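Local coordinates for protein trehalose-6-phosphate phosphatase (Cryptococcus neoformans, PDB 5DX9) that belongs to the HAD superfamily as a trehalose-phosphatase family member and holds a magnesium ion beside a glycan-binding pocket, at residues A[55-58]-A[59-62]; A[103-106]-A[107-110]; A[164-167]-A[168-172]. One frame throughout, in Å; residues are numbered along the deposited sequence.

Interaction 1. Residues A[55-58]-A[59-62]; sequences CKDP and KNVV
D57 and K59 meet on the outer side of a tight bend in which a helix gives way to a strand. D57 OD1 accepts the backbone N–H of K59 at 2.7 Å, with the N–H pointing almost straight at the oxygen (161°) but arriving from above the carboxylate plane. The carboxylate reaches that N because CG stands anti to the backbone N of D57 (chi1 -172°), turned forward along the chain. N60 N donates to D57 O at 3.1 Å, closing the type I beta turn from D57 to N60. The bend links helix 45-56 to strand 60-65 in a beta-alpha-beta unit that starts with strand 21-25, part of the Rossmann-like core expected of a HAD protein. R21 of that first strand is modelled in a salt bridge with D57 OD2, whose exact position is less certain, and hydrogen-bonds N60 OD1, tying the turn to the neighbouring strand. The compact part of the contact lies deeper, where C55 SG rests against V62 CB at 3.9 Å and is nearly as near both methyls; L83 touches both residues there. Between these levels water 1 lies 2.7 Å from C55 O and 2.9 Å from N60 O, placed to bridge the two carbonyls. The solvent side is looser: P58 lies exposed at the corner, and the exposed K59 chain, bent at chi3, passes the carboxylate while its end leads away.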
loop_
_atom_site.group_PDB
_atom_site.type_symbol
_atom_site.label_atom_id
_atom_site.label_comp_id
_atom_site.label_asym_id
_atom_site.label_seq_id
_atom_site.Cartn_x
_atom_site.Cartn_y
_atom_site.Cartn_z
ATOM N N CYS A 55 1.677 -2.681 17.124
ATOM C CA CYS A 55 3.058 -2.215 17.114
ATOM C C CYS A 55 3.759 -2.544 18.432
ATOM O O CYS A 55 4.963 -2.797 18.459
ATOM C CB CYS A 55 3.114 -0.710 16.846
ATOM S SG CYS A 55 2.593 -0.229 15.183
ATOM N N LYS A 56 2.990 -2.539 19.518
ATOM C CA LYS A 56 3.506 -2.853 20.849
ATOM C C LYS A 56 4.112 -4.255 20.914
ATOM O O LYS A 56 5.026 -4.508 21.698
ATOM C CB LYS A 56 2.389 -2.715 21.887
ATOM C CG LYS A 56 2.739 -3.226 23.280
ATOM C CD LYS A 56 3.435 -2.164 24.123
ATOM C CE LYS A 56 3.768 -2.693 25.517
ATOM N NZ LYS A 56 2.551 -3.114 26.278
ATOM N N ASP A 57 3.600 -5.160 20.087
ATOM C CA ASP A 57 4.113 -6.525 20.034
ATOM C C ASP A 57 5.405 -6.588 19.226
ATOM O O ASP A 57 5.426 -6.243 18.044
ATOM C CB ASP A 57 3.066 -7.470 19.436
ATOM C CG ASP A 57 3.467 -8.935 19.529
ATOM O OD1 ASP A 57 4.647 -9.234 19.819
ATOM O OD2 ASP A 57 2.594 -9.798 19.300
ATOM N N PRO A 58 6.494 -7.032 19.868
ATOM C CA PRO A 58 7.791 -7.218 19.206
ATOM C C PRO A 58 7.742 -8.289 18.119
ATOM O O PRO A 58 8.612 -8.327 17.253
ATOM C CB PRO A 58 8.711 -7.649 20.354
ATOM C CG PRO A 58 8.037 -7.151 21.594
ATOM C CD PRO A 58 6.573 -7.274 21.318
ATOM N N LYS A 59 6.730 -9.150 18.174
ATOM C CA LYS A 59 6.565 -10.209 17.184
ATOM C C LYS A 59 6.089 -9.642 15.846
ATOM O O LYS A 59 6.234 -10.277 14.801
ATOM C CB LYS A 59 5.581 -11.265 17.695
ATOM C CG LYS A 59 6.174 -12.219 18.724
ATOM C CD LYS A 59 5.096 -12.999 19.466
ATOM C CE LYS A 59 4.836 -12.410 20.851
ATOM N NZ LYS A 59 3.832 -13.201 21.625
ATOM N N ASN A 60 5.534 -8.435 15.892
ATOM C CA ASN A 60 4.961 -7.807 14.706
ATOM C C ASN A 60 5.888 -6.810 14.014
ATOM O O ASN A 60 6.611 -6.054 14.665
ATOM C CB ASN A 60 3.656 -7.098 15.071
ATOM C CG ASN A 60 2.546 -8.067 15.418
ATOM O OD1 ASN A 60 2.543 -9.209 14.964
ATOM N ND2 ASN A 60 1.595 -7.612 16.224
ATOM N N VAL A 61 5.864 -6.827 12.686
ATOM C CA VAL A 61 6.444 -5.749 11.889
ATOM C C VAL A 61 5.316 -5.063 11.134
ATOM O O VAL A 61 4.763 -5.624 10.188
ATOM C CB VAL A 61 7.503 -6.253 10.905
ATOM C CG1 VAL A 61 7.810 -5.182 9.865
ATOM C CG2 VAL A 61 8.760 -6.658 11.653
ATOM N N VAL A 62 4.971 -3.856 11.564
ATOM C CA VAL A 62 3.772 -3.187 11.079
ATOM C C VAL A 62 4.093 -1.991 10.184
ATOM O O VAL A 62 4.883 -1.120 10.547
ATOM C CB VAL A 62 2.899 -2.714 12.250
ATOM C CG1 VAL A 62 1.524 -2.298 11.755
ATOM C CG2 VAL A 62 2.786 -3.817 13.295
HETATM O O HOH W 1 6.191 -3.733 16.282
#

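Interaction 2. Residues A[103-106]-A[107-110]; sequences NMTE and ALDM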
loop_
_atom_site.group_PDB
_atom_site.type_symbol
_atom_site.label_atom_id
_atom_site.label_comp_id
_atom_site.label_asym_id
_atom_site.label_seq_id
_atom_site.Cartn_x
_atom_site.Cartn_y
_atom_site.Cartn_z
ATOM N N ASN A 103 14.092 8.200 0.220
ATOM C CA ASN A 103 13.569 8.509 -1.107
ATOM C C ASN A 103 13.925 7.417 -2.109
ATOM O O ASN A 103 15.080 7.276 -2.510
ATOM C CB ASN A 103 14.087 9.859 -1.601
ATOM C CG ASN A 103 13.371 10.337 -2.859
ATOM O OD1 ASN A 103 12.812 9.542 -3.618
ATOM N ND2 ASN A 103 13.385 11.647 -3.082
HETATM N N MSE A 104 12.916 6.657 -2.517
HETATM C CA MSE A 104 13.096 5.551 -3.447
HETATM C C MSE A 104 13.221 6.043 -4.890
HETATM O O MSE A 104 13.430 5.250 -5.811
HETATM C CB MSE A 104 11.923 4.574 -3.325
HETATM C CG MSE A 104 12.306 3.103 -3.287
HETATM SE SE MSE A 104 13.359 2.643 -1.713
HETATM C CE MSE A 104 12.564 3.890 -0.445
ATOM N N THR A 105 13.102 7.354 -5.082
ATOM C CA THR A 105 12.992 7.926 -6.422
ATOM C C THR A 105 14.214 8.728 -6.871
ATOM O O THR A 105 14.240 9.242 -7.989
ATOM C CB THR A 105 11.763 8.847 -6.523
ATOM O OG1 THR A 105 11.966 10.006 -5.704
ATOM C CG2 THR A 105 10.507 8.117 -6.062
ATOM N N GLU A 106 15.220 8.834 -6.005
ATOM C CA GLU A 106 16.398 9.651 -6.288
ATOM C C GLU A 106 17.028 9.351 -7.647
ATOM O O GLU A 106 17.465 10.263 -8.348
ATOM C CB GLU A 106 17.448 9.468 -5.190
ATOM C CG GLU A 106 17.315 10.441 -4.031
ATOM C CD GLU A 106 18.519 11.357 -3.901
ATOM O OE1 GLU A 106 19.403 11.311 -4.784
ATOM O OE2 GLU A 106 18.581 12.121 -2.913
ATOM N N ALA A 107 17.058 8.076 -8.017
ATOM C CA ALA A 107 17.702 7.654 -9.258
ATOM C C ALA A 107 16.751 7.679 -10.454
ATOM O O ALA A 107 17.094 7.204 -11.538
ATOM C CB ALA A 107 18.294 6.261 -9.090
ATOM N N LEU A 108 15.561 8.236 -10.259
ATOM C CA LEU A 108 14.547 8.240 -11.310
ATOM C C LEU A 108 14.381 9.621 -11.946
ATOM O O LEU A 108 14.633 10.646 -11.311
ATOM C CB LEU A 108 13.207 7.757 -10.752
ATOM C CG LEU A 108 13.214 6.371 -10.105
ATOM C CD1 LEU A 108 11.870 6.071 -9.460
ATOM C CD2 LEU A 108 13.569 5.309 -11.132
ATOM N N ASP A 109 13.955 9.630 -13.205
ATOM C CA ASP A 109 13.703 10.867 -13.937
ATOM C C ASP A 109 12.360 11.462 -13.519
ATOM O O ASP A 109 11.304 10.896 -13.805
ATOM C CB ASP A 109 13.735 10.602 -15.447
ATOM C CG ASP A 109 13.368 11.827 -16.267
ATOM O OD1 ASP A 109 13.597 12.960 -15.790
ATOM O OD2 ASP A 109 12.851 11.653 -17.393
HETATM N N MSE A 110 12.405 12.607 -12.844
HETATM C CA MSE A 110 11.199 13.203 -12.277
HETATM C C MSE A 110 10.784 14.494 -12.983
HETATM O O MSE A 110 9.976 15.265 -12.460
HETATM C CB MSE A 110 11.402 13.474 -10.784
HETATM C CG MSE A 110 11.775 12.238 -9.972
HETATM SE SE MSE A 110 10.303 10.958 -9.804
HETATM C CE MSE A 110 9.123 12.022 -8.670
HETATM O O HOH W 2 15.310 12.540 -9.324
#
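T105 and L108 stand at the two ends of a type I beta turn, their side chains crossing at about a right angle. The turn lies in the connection from strand 102-103, an outermost strand of the mixed sheet, to helix 112-125. It is closed by L108 N, which donates to T105 O at 2.8 Å (N–H...O angle 155°). Beside this bond L108 runs back over the threonine. Its CG is anti to its own carbonyl carbon (chi1 -57°), and CD1 consequently lies 3.7 Å from T105 CA and 4.0 Å from T105 CB, with CG2 of the threonine only slightly farther off. The leucine thus covers the start of the turn with one methyl branch, while P185, A187 and V188 also pack against it.

M110, a selenomethionine, approaches the same threonine carbon from farther along the chain. Bends at chi2 and chi3 fold its side chain compactly, and SE comes 4.2 Å from T105 CB. T105 CB is therefore met by both L108 CD1 and M110 SE, apolar packing that A137 and P185 extend on the selenomethionine's part. E106 and A107 occupy the corner and are exposed; their side chains contribute little beyond contact with the neighbouring backbone. Two carbonyls are joined by solvent instead of by side chains: water 2 donates to L108 O at 2.8 Å and, in a longer bond, to E106 O at 3.3 Å.

Interaction 3. Residues A[164-167]-A[168-172]; sequences SSLA and PRRPI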
loop_
_atom_site.group_PDB
_atom_site.type_symbol
_atom_site.label_atom_id
_atom_site.label_comp_id
_atom_site.label_asym_id
_atom_site.label_seq_id
_atom_site.Cartn_x
_atom_site.Cartn_y
_atom_site.Cartn_z
ATOM N N SER A 164 -2.512 9.669 -23.966
ATOM C CA SER A 164 -2.192 9.785 -25.385
ATOM C C SER A 164 -0.911 10.571 -25.656
ATOM O O SER A 164 -0.152 10.220 -26.557
ATOM C CB SER A 164 -3.358 10.429 -26.143
ATOM O OG SER A 164 -3.509 11.797 -25.799
ATOM N N SER A 165 -0.665 11.627 -24.884
ATOM C CA SER A 165 0.423 12.545 -25.216
ATOM C C SER A 165 1.579 12.569 -24.215
ATOM O O SER A 165 2.659 13.061 -24.537
ATOM C CB SER A 165 -0.122 13.970 -25.374
ATOM O OG SER A 165 -0.322 14.592 -24.116
ATOM N N LEU A 166 1.371 12.052 -23.010
ATOM C CA LEU A 166 2.401 12.178 -21.983
ATOM C C LEU A 166 2.981 10.840 -21.522
ATOM O O LEU A 166 4.201 10.682 -21.456
ATOM C CB LEU A 166 1.848 12.942 -20.780
ATOM C CG LEU A 166 2.896 13.358 -19.749
ATOM C CD1 LEU A 166 4.123 13.913 -20.454
ATOM C CD2 LEU A 166 2.325 14.382 -18.778
ATOM N N ALA A 167 2.107 9.890 -21.198
ATOM C CA ALA A 167 2.533 8.592 -20.677
ATOM C C ALA A 167 3.562 7.893 -21.573
ATOM O O ALA A 167 4.612 7.473 -21.092
ATOM C CB ALA A 167 1.321 7.688 -20.469
ATOM N N PRO A 168 3.263 7.776 -22.878
ATOM C CA PRO A 168 4.128 7.051 -23.818
ATOM C C PRO A 168 5.552 7.596 -23.934
ATOM O O PRO A 168 6.386 6.940 -24.554
ATOM C CB PRO A 168 3.394 7.208 -25.154
ATOM C CG PRO A 168 1.973 7.406 -24.779
ATOM C CD PRO A 168 2.021 8.232 -23.530
ATOM N N ARG A 169 5.832 8.763 -23.360
ATOM C CA ARG A 169 7.168 9.338 -23.479
ATOM C C ARG A 169 7.764 9.753 -22.139
ATOM O O ARG A 169 8.797 10.420 -22.094
ATOM C CB ARG A 169 7.149 10.536 -24.435
ATOM C CG ARG A 169 6.091 11.590 -24.136
ATOM C CD ARG A 169 6.037 12.621 -25.261
ATOM N NE ARG A 169 4.946 13.579 -25.096
ATOM C CZ ARG A 169 5.068 14.758 -24.493
ATOM N NH1 ARG A 169 6.236 15.133 -23.989
ATOM N NH2 ARG A 169 4.018 15.565 -24.392
ATOM N N ARG A 170 7.120 9.351 -21.052
ATOM C CA ARG A 170 7.620 9.667 -19.720
ATOM C C ARG A 170 7.566 8.437 -18.821
ATOM O O ARG A 170 6.660 7.616 -18.945
ATOM C CB ARG A 170 6.815 10.814 -19.103
ATOM C CG ARG A 170 6.854 12.112 -19.902
ATOM C CD ARG A 170 8.260 12.698 -19.961
ATOM N NE ARG A 170 8.272 14.044 -20.534
ATOM C CZ ARG A 170 8.538 14.319 -21.809
ATOM N NH1 ARG A 170 8.824 13.342 -22.661
ATOM N NH2 ARG A 170 8.522 15.575 -22.237
ATOM N N PRO A 171 8.550 8.302 -17.918
ATOM C CA PRO A 171 8.609 7.188 -16.967
ATOM C C PRO A 171 7.570 7.336 -15.863
ATOM O O PRO A 171 7.922 7.420 -14.686
ATOM C CB PRO A 171 10.025 7.287 -16.403
ATOM C CG PRO A 171 10.343 8.735 -16.487
ATOM C CD PRO A 171 9.692 9.219 -17.757
ATOM N N ILE A 172 6.300 7.360 -16.250
ATOM C CA ILE A 172 5.211 7.552 -15.302
ATOM C C ILE A 172 4.164 6.456 -15.421
ATOM O O ILE A 172 4.086 5.766 -16.437
ATOM C CB ILE A 172 4.503 8.904 -15.513
ATOM C CG1 ILE A 172 3.744 8.894 -16.843
ATOM C CG2 ILE A 172 5.497 10.055 -15.451
ATOM C CD1 ILE A 172 3.053 10.203 -17.179
#
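L166 meets both R170 and I172 near the C-terminal end of helix 148-166, as the chain turns toward strand 172-177. With CG anti to its backbone N (chi1 -169°), the leucine directs its branches toward the returning chain. The apolar pair is L166 with I172, L166 CG meeting I172 CD1 at 4.1 Å; that isoleucine methyl lies against A167 CA as well. L166 and R170 cross at about a right angle, L166 CD1 lying against the aliphatic CG of R170, a tight 3.3 Å approach. Helix 112-125 continues this packing: V116 and I119 touch L166, and W112 touches I172.

Backbone hydrogen bonds hold the turn itself. R169 N donates to L166 O at 3.2 Å, and R170 N donates to A167 O at 3.1 Å with a nearly straight N–H...O angle of 170°. Farther on, P171 is the centre of an inverse gamma turn, closed by a weak bond from I172 N to R170 O.

The arginine heads make the polar contacts. R169, extended from CG to NE, doubles back beside the helix so that S165 O lies at the edge of its guanidinium, near the group's plane; the modelled NE bond to that oxygen is very short and its exact length is doubtful. L166 CD1 sits over one face of the same group, offset toward the rim. R170 instead bends at chi2 and curls onto its neighbour: NH1 donates to R169 O at 3.0 Å, with the oxygen in the guanidinium plane, while NH2 forms a salt bridge with E115.

Backbone N–H groups of R169 and R170 thus satisfy the carbonyls of L166 and A167, and positive groups near this end may be favoured by the helix dipole, although the R169–S165 geometry remains uncertain.

How the interactions relate
Interactions 2 and 3 are neighbours, their centres about 17 Å apart, and they touch where D109 O packs against P171 CG at 3.6 Å. Helix 112-125, which follows 107-110, also supplies residues that touch L166 and I172, joining the two through the same part of the fold. Interaction 1 stands apart, in the beta-alpha-beta core: its nearest atoms are about 14 Å from interaction 2 and about 27 Å from interaction 3, which lies on the opposite side of the chain's centre. None comes close to the bound 6-O-phosphono-alpha-D-glucopyranose: the side chains of V62, M110 and I172 are each about 14 Å from it.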